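Transcriptional regulator (Saccharomonospora viridis, PDB 4KWA) probably binds operator DNA as a TetR-family transcriptional regulator, most likely a repressor, and binds a choline ion in its C-terminal domain. Local coordinates at residues E79-L84 against A131-T136; F64-A69 against R96-V101; R15-R20 against W102-T107. All coordinates share one frame; numbering follows the deposited sequence. Where two conformers were deposited one is given.

In the fold
All three contacts join helices of an all-helical chain, and their segments alternate or enclose one another along the sequence. Contact 3 spans the longest separation, tying helix 2-20 of the predicted DNA-binding part to helix 94-109. Contact 2 lies between its two ends in sequence and uses that same helix 94-109, here against helix 48-71; the two centres are about 13 Å apart, and the salt bridge of Asp97 with Arg19 connects them. Contact 1, helix 77-86 on helix 113-139, has its centre about 17 Å from that of contact 2 and about 28 Å from that of contact 3. Helix 94-109 thus supplies Trp99 to the choline pocket and also contacts helix 2-20.

Contact 1: residues E79-L84 against A131-T136; sequences ERLVRL and AMTIRT
Thr133 is the hub on which Leu81, Leu84 and Arg80 converge, and its two branches meet different partners. With CG2 anti to the backbone N, the methyl points into helix 77-86 and packs against Leu81, 3.9 Å from Thr133 CG2 to Leu81 CB, with Leu81 CD1 at the flank of the same methyl. The hydroxyl branch meets Leu84 tip to tip, 3.6 Å from Thr133 OG1 to Leu84 CD1. These are the close touches of the interface, and all three residues are buried. Leu81 and Thr133 are also the nearest CA pair, with 6.5 Å between Leu81 CA and Thr133 CA, although the nearly antiparallel segment axes (156°) stay 10.0 Å apart.

The Arg80 side is looser and wetter. Its CB lies 4.1 Å from Thr133 CG2, while the chain, bent at chi3 (74°), leaves Arg80 NE 4.8 Å from Thr133 OG1, too far for a direct bond. A water fills the role instead: it accepts from Arg80 NE at 2.9 Å, in the plane of the guanidinium and at its edge, and donates to Thr133 OG1 at 2.6 Å. Each polar end has a further partner, Arg80 NH1 on the carbonyl of Ile74 and Thr133 OG1 on that of Thr129.

Beyond the two segments, Leu81 touches Phe143 and Ile190, and Leu84 touches Leu71 of helix 48-71. The threonine methyl thus makes purely apolar contacts, whereas its hydroxyl abuts Leu84 and also binds the water, so apolar packing and one water bridge hold the segments together, with no direct hydrogen bond.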
loop_
_atom_site.group_PDB
_atom_site.type_symbol
_atom_site.label_atom_id
_atom_site.label_comp_id
_atom_site.label_asym_id
_atom_site.label_seq_id
_atom_site.Cartn_x
_atom_site.Cartn_y
_atom_site.Cartn_z
ATOM N N GLU A 79 21.001 1.823 16.641
ATOM C CA GLU A 79 20.198 0.757 17.304
ATOM C C GLU A 79 18.728 1.221 17.345
ATOM O O GLU A 79 17.833 0.428 17.096
ATOM C CB GLU A 79 20.670 0.408 18.725
ATOM C CG GLU A 79 19.942 -0.820 19.259
ATOM C CD GLU A 79 20.209 -2.124 18.468
ATOM O OE1 GLU A 79 21.190 -2.200 17.681
ATOM O OE2 GLU A 79 19.416 -3.087 18.634
ATOM N N ARG A 80 18.469 2.490 17.684
ATOM C CA ARG A 80 17.097 2.953 17.707
ATOM C C ARG A 80 16.381 2.773 16.354
ATOM O O ARG A 80 15.266 2.240 16.281
ATOM C CB ARG A 80 16.989 4.431 18.148
ATOM C CG ARG A 80 17.250 4.722 19.561
ATOM C CD ARG A 80 17.067 6.203 19.866
ATOM N NE ARG A 80 15.703 6.636 19.901
ATOM C CZ ARG A 80 14.901 6.538 20.967
ATOM N NH1 ARG A 80 15.276 5.842 22.043
ATOM N NH2 ARG A 80 13.659 7.032 20.934
ATOM N N LEU A 81 17.025 3.248 15.290
ATOM C CA LEU A 81 16.476 3.143 13.901
ATOM C C LEU A 81 16.261 1.659 13.535
ATOM O O LEU A 81 15.196 1.278 13.025
ATOM C CB LEU A 81 17.377 3.881 12.944
ATOM C CG LEU A 81 16.756 4.106 11.588
ATOM C CD1 LEU A 81 15.501 4.963 11.672
ATOM C CD2 LEU A 81 17.772 4.703 10.605
ATOM N N VAL A 82 17.216 0.808 13.849
ATOM C CA VAL A 82 17.083 -0.647 13.603
ATOM C C VAL A 82 15.885 -1.230 14.350
ATOM O O VAL A 82 15.121 -1.973 13.755
ATOM C CB VAL A 82 18.376 -1.443 13.938
ATOM C CG1 VAL A 82 18.134 -2.958 13.886
ATOM C CG2 VAL A 82 19.507 -1.061 12.974
ATOM N N ARG A 83 15.675 -0.848 15.600
ATOM C CA ARG A 83 14.517 -1.337 16.339
ATOM C C ARG A 83 13.204 -0.808 15.799
ATOM O O ARG A 83 12.268 -1.517 15.641
ATOM C CB ARG A 83 14.607 -0.955 17.784
ATOM C CG ARG A 83 15.352 -1.941 18.601
ATOM C CD ARG A 83 15.814 -1.303 19.877
ATOM N NE ARG A 83 16.852 -2.107 20.462
ATOM C CZ ARG A 83 16.636 -3.110 21.277
ATOM N NH1 ARG A 83 17.665 -3.771 21.726
ATOM N NH2 ARG A 83 15.411 -3.429 21.648
ATOM N N LEU A 84 13.178 0.467 15.531
ATOM C CA LEU A 84 12.028 1.114 14.925
ATOM C C LEU A 84 11.575 0.424 13.673
ATOM O O LEU A 84 10.396 0.293 13.484
ATOM C CB LEU A 84 12.280 2.586 14.584
ATOM C CG LEU A 84 12.106 3.547 15.718
ATOM C CD1 LEU A 84 12.621 4.938 15.330
ATOM C CD2 LEU A 84 10.612 3.572 16.152
ATOM N N ALA A 131 12.246 10.994 11.348
ATOM C CA ALA A 131 13.106 12.137 11.073
ATOM C C ALA A 131 13.968 12.563 12.282
ATOM O O ALA A 131 15.164 12.937 12.176
ATOM C CB ALA A 131 12.233 13.314 10.543
HETATM N N MSE A 132 13.350 12.490 13.465
HETATM C CA MSE A 132 14.042 12.844 14.667
HETATM C C MSE A 132 15.141 11.876 14.905
HETATM O O MSE A 132 16.204 12.284 15.386
HETATM C CB MSE A 132 13.087 12.928 15.847
HETATM C CG MSE A 132 13.836 13.226 17.122
HETATM SE SE MSE A 132 12.522 12.969 18.587
HETATM C CE MSE A 132 12.189 11.006 18.767
ATOM N N THR A 133 14.914 10.587 14.633
ATOM C CA THR A 133 15.991 9.592 14.846
ATOM C C THR A 133 17.216 9.836 13.930
ATOM O O THR A 133 18.386 9.722 14.327
ATOM C CB THR A 133 15.400 8.228 14.652
ATOM O OG1 THR A 133 14.255 8.174 15.552
ATOM C CG2 THR A 133 16.429 7.062 14.995
ATOM N N ILE A 134 16.914 10.148 12.679
ATOM C CA ILE A 134 17.937 10.508 11.724
ATOM C C ILE A 134 18.762 11.674 12.214
ATOM O O ILE A 134 20.001 11.545 12.204
ATOM C CB ILE A 134 17.329 10.713 10.314
ATOM C CG1 ILE A 134 16.833 9.345 9.831
ATOM C CG2 ILE A 134 18.349 11.276 9.362
ATOM C CD1 ILE A 134 15.828 9.442 8.693
ATOM N N ARG A 135 18.129 12.783 12.645
ATOM C CA ARG A 135 18.887 13.937 13.127
ATOM C C ARG A 135 19.687 13.606 14.399
ATOM O O ARG A 135 20.767 14.117 14.642
ATOM C CB ARG A 135 17.918 15.130 13.371
ATOM C CG ARG A 135 17.216 15.544 12.099
ATOM C CD ARG A 135 16.258 16.717 12.351
ATOM N NE ARG A 135 15.367 17.082 11.249
ATOM C CZ ARG A 135 14.053 16.827 11.271
ATOM N NH1 ARG A 135 13.461 16.275 12.392
ATOM N NH2 ARG A 135 13.322 17.214 10.273
ATOM N N THR A 136 19.207 12.704 15.243
ATOM C CA THR A 136 20.075 12.353 16.379
ATOM C C THR A 136 21.357 11.598 15.910
ATOM O O THR A 136 22.461 11.897 16.413
ATOM C CB THR A 136 19.306 11.501 17.427
ATOM O OG1 THR A 136 18.135 12.173 17.842
ATOM C CG2 THR A 136 20.102 11.209 18.662
HETATM O O HOH W 1 14.282 8.378 18.122
#

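Contact 2: residues F64-A69 against R96-V101; sequences FDRQVA and RDEWSV. With CHT (choline ion), chain E.
The guanidinium of Arg66 meets the carboxylate of Glu98 at its NH1/NH2 edge, an end-on bidentate salt bridge, while the ring of Trp99 on the same helix as Glu98 carries the choline on one face. Choline methyl C7 sits 3.6 Å above that ring, offset toward the rim, and is 3.7 Å from Trp99 CE2. The indole edge is used too: Trp99 NE1 is hydrogen-bonded to the carbonyl of Gln88, which should fix the rotation of the ring.

In the salt bridge, Arg66 NH1 donates to Glu98 OE1 at 2.9 Å and Arg66 NH2 to Glu98 OE2 at 2.6 Å, both nearly straight at 165°. Both oxygens are met on their syn sides and lie close to the guanidinium plane, but the two planes are turned 32° apart, so the nitrogens stand out of the carboxylate plane. The side chains come from opposite directions. Glu98 is extended beyond CG, and Arg66 reaches it with a bend at chi3 (-51°). Asn59 ND2 gives Glu98 OE2 a second donor.

Chemically, the buried carboxylate is probably stabilised in its charged form by arginine and amide, linking helix 48-71 to the helix whose tryptophan receives the choline.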
loop_
_atom_site.group_PDB
_atom_site.type_symbol
_atom_site.label_atom_id
_atom_site.label_comp_id
_atom_site.label_asym_id
_atom_site.label_seq_id
_atom_site.Cartn_x
_atom_site.Cartn_y
_atom_site.Cartn_z
ATOM N N PHE A 64 1.865 2.677 19.610
ATOM C CA PHE A 64 2.751 3.672 20.086
ATOM C C PHE A 64 3.276 3.334 21.508
ATOM O O PHE A 64 4.464 3.444 21.800
ATOM C CB PHE A 64 2.048 5.003 20.040
ATOM C CG PHE A 64 2.896 6.111 20.581
ATOM C CD1 PHE A 64 3.896 6.668 19.803
ATOM C CD2 PHE A 64 2.674 6.591 21.869
ATOM C CE1 PHE A 64 4.710 7.684 20.322
ATOM C CE2 PHE A 64 3.450 7.614 22.364
ATOM C CZ PHE A 64 4.462 8.149 21.584
ATOM N N ASP A 65 2.418 2.746 22.357
ATOM C CA ASP A 65 2.881 2.310 23.645
ATOM C C ASP A 65 4.004 1.224 23.462
ATOM O O ASP A 65 5.032 1.201 24.173
ATOM C CB ASP A 65 1.716 1.747 24.433
ATOM C CG ASP A 65 0.839 2.801 25.007
ATOM O OD1 ASP A 65 1.252 3.994 25.043
ATOM O OD2 ASP A 65 -0.233 2.398 25.518
ATOM N N ARG A 66 3.794 0.325 22.506
ATOM C CA ARG A 66 4.721 -0.762 22.211
ATOM C C ARG A 66 6.090 -0.123 21.808
ATOM O O ARG A 66 7.180 -0.527 22.250
ATOM C CB ARG A 66 4.131 -1.596 21.013
ATOM C CG ARG A 66 4.967 -2.715 20.425
ATOM C CD ARG A 66 4.357 -3.214 19.096
ATOM N NE ARG A 66 2.939 -3.520 19.248
ATOM C CZ ARG A 66 2.013 -3.362 18.298
ATOM N NH1 ARG A 66 2.340 -2.918 17.090
ATOM N NH2 ARG A 66 0.754 -3.660 18.560
ATOM N N GLN A 67 6.001 0.900 20.973
ATOM C CA GLN A 67 7.185 1.550 20.463
ATOM C C GLN A 67 7.948 2.158 21.635
ATOM O O GLN A 67 9.189 2.007 21.791
ATOM C CB GLN A 67 6.763 2.619 19.468
ATOM C CG GLN A 67 7.885 3.369 18.864
ATOM C CD GLN A 67 7.424 4.513 18.068
ATOM O OE1 GLN A 67 7.023 4.372 16.915
ATOM N NE2 GLN A 67 7.611 5.688 18.624
ATOM N N VAL A 68 7.219 2.934 22.444
ATOM C CA VAL A 68 7.886 3.546 23.634
ATOM C C VAL A 68 8.618 2.541 24.505
ATOM O O VAL A 68 9.712 2.815 24.955
ATOM C CB VAL A 68 6.856 4.359 24.453
ATOM C CG1 VAL A 68 7.363 4.766 25.818
ATOM C CG2 VAL A 68 6.476 5.561 23.590
ATOM N N ALA A 69 8.011 1.347 24.699
ATOM C CA ALA A 69 8.513 0.249 25.531
ATOM C C ALA A 69 9.775 -0.359 24.934
ATOM O O ALA A 69 10.770 -0.538 25.614
ATOM C CB ALA A 69 7.465 -0.852 25.681
ATOM N N ARG A 96 1.314 -8.604 11.898
ATOM C CA ARG A 96 0.755 -9.015 10.569
ATOM C C ARG A 96 -0.683 -8.535 10.436
ATOM O O ARG A 96 -1.073 -7.937 9.400
ATOM C CB ARG A 96 0.808 -10.527 10.412
ATOM C CG ARG A 96 0.211 -11.053 9.115
ATOM C CD ARG A 96 1.052 -10.625 7.949
ATOM N NE ARG A 96 0.718 -11.354 6.707
ATOM C CZ ARG A 96 1.502 -12.197 6.040
ATOM N NH1 ARG A 96 1.052 -12.721 4.897
ATOM N NH2 ARG A 96 2.756 -12.489 6.415
ATOM N N ASP A 97 -1.470 -8.675 11.513
ATOM C CA ASP A 97 -2.864 -8.180 11.502
ATOM C C ASP A 97 -2.932 -6.687 11.338
ATOM O O ASP A 97 -3.816 -6.145 10.639
ATOM C CB ASP A 97 -3.570 -8.600 12.786
ATOM C CG ASP A 97 -3.915 -10.086 12.825
ATOM O OD1 ASP A 97 -3.829 -10.770 11.823
ATOM O OD2 ASP A 97 -4.210 -10.576 13.917
ATOM N N GLU A 98 -2.062 -5.956 12.043
ATOM C CA GLU A 98 -2.056 -4.523 11.884
ATOM C C GLU A 98 -1.819 -4.152 10.440
ATOM O O GLU A 98 -2.557 -3.334 9.883
ATOM C CB GLU A 98 -1.054 -3.882 12.844
ATOM C CG GLU A 98 -1.483 -4.017 14.300
ATOM C CD GLU A 98 -0.487 -3.370 15.259
ATOM O OE1 GLU A 98 0.572 -2.933 14.813
ATOM O OE2 GLU A 98 -0.768 -3.243 16.447
ATOM N N TRP A 99 -0.845 -4.827 9.782
ATOM C CA TRP A 99 -0.644 -4.569 8.394
ATOM C C TRP A 99 -1.892 -4.805 7.596
ATOM O O TRP A 99 -2.209 -4.017 6.718
ATOM C CB TRP A 99 0.538 -5.392 7.839
ATOM C CG TRP A 99 1.891 -4.744 8.039
ATOM C CD1 TRP A 99 2.649 -4.765 9.135
ATOM C CD2 TRP A 99 2.554 -3.852 7.111
ATOM N NE1 TRP A 99 3.791 -3.985 8.968
ATOM C CE2 TRP A 99 3.758 -3.419 7.721
ATOM C CE3 TRP A 99 2.252 -3.375 5.845
ATOM C CZ2 TRP A 99 4.696 -2.554 7.072
ATOM C CZ3 TRP A 99 3.199 -2.522 5.181
ATOM C CH2 TRP A 99 4.413 -2.127 5.804
ATOM N N SER A 100 -2.560 -5.920 7.875
ATOM C CA SER A 100 -3.792 -6.280 7.170
ATOM C C SER A 100 -4.813 -5.157 7.243
ATOM O O SER A 100 -5.517 -4.889 6.272
ATOM C CB SER A 100 -4.414 -7.576 7.722
ATOM O OG SER A 100 -3.593 -8.724 7.527
ATOM N N VAL A 101 -4.924 -4.525 8.409
ATOM C CA VAL A 101 -5.842 -3.455 8.610
ATOM C C VAL A 101 -5.365 -2.167 7.920
ATOM O O VAL A 101 -6.207 -1.471 7.309
ATOM C CB VAL A 101 -6.056 -3.201 10.084
ATOM C CG1 VAL A 101 -6.896 -1.934 10.269
ATOM C CG2 VAL A 101 -6.716 -4.441 10.674
HETATM C C4 CHT E . 1.962 3.131 9.432
HETATM C C5 CHT E . 2.249 1.738 9.997
HETATM C C6 CHT E . 1.877 0.589 7.834
HETATM C C7 CHT E . 2.592 -0.617 9.762
HETATM C C8 CHT E . 4.095 0.977 8.613
HETATM O O6 CHT E . 1.119 3.789 10.390
HETATM N N1 CHT E . 2.708 0.688 9.045
#

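Contact 3: residues R15-R20 against W102-T107; sequences RLIARR and WLQVWT. With EDO (1,2-ethanediol), chain D.
Gln104 and Ile17 cross obliquely, and the amide of the glutamine lies alongside Ile17 CG2 while its nitrogen reaches the Ile17 carbonyl. Gln104 NE2 donates to Ile17 O at 3.0 Å with an N-H...O angle of 176°. The acceptor lies in the amide plane of Gln104, but the donor stands well above the carbonyl plane of Ile17. The glutamine gets there with CG anti to its own carbonyl carbon (chi1 -58°) and an extended chain beyond. Ile17 CG2 is 3.9 Å from Gln104 OE1, so the methyl branch lies against the amide.

The amide has partners at both ends beyond this contact: Gln104 OE1 accepts from the backbone N of Tyr22, just past the end of helix 2-20, and Gln104 NE2 also reaches Ser100 O. Holding the oxygen and the nitrogen at once should fix which way round the amide sits. Ala18 points its CB away from segment 102-107, onto Asp97, Ser100 and Val101, which precede that segment in helix 94-109.

Away from segment 102-107, Arg15 NE donates to ethanediol O1 at 3.0 Å, the diol probably coming from the crystallisation liquor. Gln104 also packs against Thr107 of the second subunit. The arrangement is that of the TetR-family domain junction, where the first helix of the N-terminal DNA-binding domain rests on the C-terminal ligand-binding domain.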
loop_
_atom_site.group_PDB
_atom_site.type_symbol
_atom_site.label_atom_id
_atom_site.label_comp_id
_atom_site.label_asym_id
_atom_site.label_seq_id
_atom_site.Cartn_x
_atom_site.Cartn_y
_atom_site.Cartn_z
ATOM N N ARG A 15 -9.392 -7.880 15.092
ATOM C CA ARG A 15 -8.943 -9.187 14.654
ATOM C C ARG A 15 -9.766 -9.760 13.477
ATOM O O ARG A 15 -9.188 -10.217 12.471
ATOM C CB ARG A 15 -8.880 -10.120 15.866
ATOM C CG ARG A 15 -8.324 -11.511 15.552
ATOM C CD ARG A 15 -8.251 -12.412 16.733
ATOM N NE ARG A 15 -9.446 -12.510 17.556
ATOM C CZ ARG A 15 -9.563 -11.809 18.668
ATOM N NH1 ARG A 15 -8.587 -10.970 18.985
ATOM N NH2 ARG A 15 -10.628 -11.869 19.391
ATOM N N LEU A 16 -11.088 -9.596 13.561
ATOM C CA LEU A 16 -11.965 -10.027 12.498
ATOM C C LEU A 16 -11.759 -9.212 11.208
ATOM O O LEU A 16 -11.693 -9.775 10.104
ATOM C CB LEU A 16 -13.408 -10.009 12.984
ATOM C CG LEU A 16 -13.854 -10.951 14.106
ATOM C CD1 LEU A 16 -15.353 -10.792 14.432
ATOM C CD2 LEU A 16 -13.523 -12.369 13.624
ATOM N N ILE A 17 -11.591 -7.929 11.375
ATOM C CA ILE A 17 -11.375 -7.017 10.247
ATOM C C ILE A 17 -10.014 -7.389 9.576
ATOM O O ILE A 17 -9.903 -7.454 8.378
ATOM C CB ILE A 17 -11.386 -5.558 10.748
ATOM C CG1 ILE A 17 -12.818 -5.129 11.086
ATOM C CG2 ILE A 17 -10.804 -4.612 9.668
ATOM C CD1 ILE A 17 -12.959 -3.871 11.901
ATOM N N ALA A 18 -9.000 -7.648 10.383
ATOM C CA ALA A 18 -7.684 -8.061 9.870
ATOM C C ALA A 18 -7.709 -9.336 9.096
ATOM O O ALA A 18 -7.175 -9.466 7.979
ATOM C CB ALA A 18 -6.735 -8.193 11.038
ATOM N N ARG A 19 -8.377 -10.343 9.659
ATOM C CA ARG A 19 -8.313 -11.668 9.033
ATOM C C ARG A 19 -9.358 -11.976 7.984
ATOM O O ARG A 19 -9.147 -12.850 7.131
ATOM C CB ARG A 19 -8.345 -12.686 10.174
ATOM C CG ARG A 19 -7.225 -12.355 11.115
ATOM C CD ARG A 19 -6.989 -13.397 12.162
ATOM N NE ARG A 19 -5.950 -12.927 13.036
ATOM C CZ ARG A 19 -5.529 -13.585 14.121
ATOM N NH1 ARG A 19 -4.601 -13.064 14.902
ATOM N NH2 ARG A 19 -6.064 -14.738 14.452
ATOM N N ARG A 20 -10.467 -11.253 7.999
ATOM C CA ARG A 20 -11.561 -11.494 7.067
ATOM C C ARG A 20 -11.885 -10.368 6.103
ATOM O O ARG A 20 -12.535 -10.620 5.084
ATOM C CB ARG A 20 -12.835 -11.839 7.879
ATOM C CG ARG A 20 -12.733 -13.057 8.824
ATOM C CD ARG A 20 -14.152 -13.493 9.268
ATOM N NE ARG A 20 -14.219 -14.179 10.555
ATOM C CZ ARG A 20 -15.360 -14.570 11.146
ATOM N NH1 ARG A 20 -16.524 -14.381 10.560
ATOM N NH2 ARG A 20 -15.325 -15.199 12.302
ATOM N N TRP A 102 -4.072 -1.839 8.052
ATOM C CA TRP A 102 -3.544 -0.629 7.380
ATOM C C TRP A 102 -3.734 -0.654 5.885
ATOM O O TRP A 102 -4.150 0.399 5.335
ATOM C CB TRP A 102 -2.145 -0.152 7.802
ATOM C CG TRP A 102 -2.082 0.204 9.272
ATOM C CD1 TRP A 102 -1.380 -0.466 10.219
ATOM C CD2 TRP A 102 -2.785 1.276 9.957
ATOM N NE1 TRP A 102 -1.572 0.121 11.461
ATOM C CE2 TRP A 102 -2.460 1.163 11.329
ATOM C CE3 TRP A 102 -3.726 2.273 9.554
ATOM C CZ2 TRP A 102 -2.939 2.057 12.285
ATOM C CZ3 TRP A 102 -4.198 3.181 10.503
ATOM C CH2 TRP A 102 -3.817 3.050 11.869
ATOM N N LEU A 103 -3.519 -1.793 5.247
ATOM C CA LEU A 103 -3.807 -1.906 3.808
ATOM C C LEU A 103 -5.289 -1.513 3.546
ATOM O O LEU A 103 -5.632 -0.871 2.519
ATOM C CB LEU A 103 -3.574 -3.315 3.245
ATOM C CG LEU A 103 -2.209 -3.644 2.625
ATOM C CD1 LEU A 103 -1.072 -3.492 3.592
ATOM C CD2 LEU A 103 -2.123 -5.001 1.987
ATOM N N GLN A 104 -6.194 -1.921 4.416
ATOM C CA GLN A 104 -7.622 -1.572 4.197
ATOM C C GLN A 104 -7.890 -0.061 4.436
ATOM O O GLN A 104 -8.769 0.570 3.835
ATOM C CB GLN A 104 -8.500 -2.469 5.061
ATOM C CG GLN A 104 -8.329 -3.938 4.802
ATOM C CD GLN A 104 -9.166 -4.735 5.802
ATOM O OE1 GLN A 104 -10.403 -4.626 5.837
ATOM N NE2 GLN A 104 -8.515 -5.550 6.516
ATOM N N VAL A 105 -7.132 0.462 5.386
ATOM C CA VAL A 105 -7.255 1.847 5.710
ATOM C C VAL A 105 -6.795 2.740 4.607
ATOM O O VAL A 105 -7.424 3.794 4.326
ATOM C CB VAL A 105 -6.544 2.156 7.028
ATOM C CG1 VAL A 105 -6.397 3.670 7.311
ATOM C CG2 VAL A 105 -7.425 1.592 8.118
ATOM N N TRP A 106 -5.774 2.293 3.875
ATOM C CA TRP A 106 -5.348 3.136 2.750
ATOM C C TRP A 106 -6.506 3.371 1.786
ATOM O O TRP A 106 -6.730 4.479 1.283
ATOM C CB TRP A 106 -4.117 2.492 2.062
ATOM C CG TRP A 106 -2.988 2.354 2.872
ATOM C CD1 TRP A 106 -2.591 3.150 3.923
ATOM C CD2 TRP A 106 -1.931 1.441 2.648
ATOM N NE1 TRP A 106 -1.417 2.722 4.399
ATOM C CE2 TRP A 106 -0.945 1.716 3.593
ATOM C CE3 TRP A 106 -1.716 0.396 1.699
ATOM C CZ2 TRP A 106 0.225 0.973 3.684
ATOM C CZ3 TRP A 106 -0.546 -0.356 1.796
ATOM C CH2 TRP A 106 0.409 -0.059 2.785
ATOM N N THR A 107 -7.274 2.305 1.467
ATOM C CA THR A 107 -8.411 2.483 0.672
ATOM C C THR A 107 -9.526 3.239 1.320
ATOM O O THR A 107 -10.065 4.138 0.747
ATOM C CB THR A 107 -8.984 1.133 0.186
ATOM O OG1 THR A 107 -8.311 0.902 -1.005
ATOM C CG2 THR A 107 -10.482 1.231 -0.162
HETATM C C1 EDO D . -10.384 -14.877 14.968
HETATM O O1 EDO D . -11.237 -14.411 16.152
HETATM C C2 EDO D . -10.479 -14.044 13.681
HETATM O O2 EDO D . -10.936 -14.611 12.393
#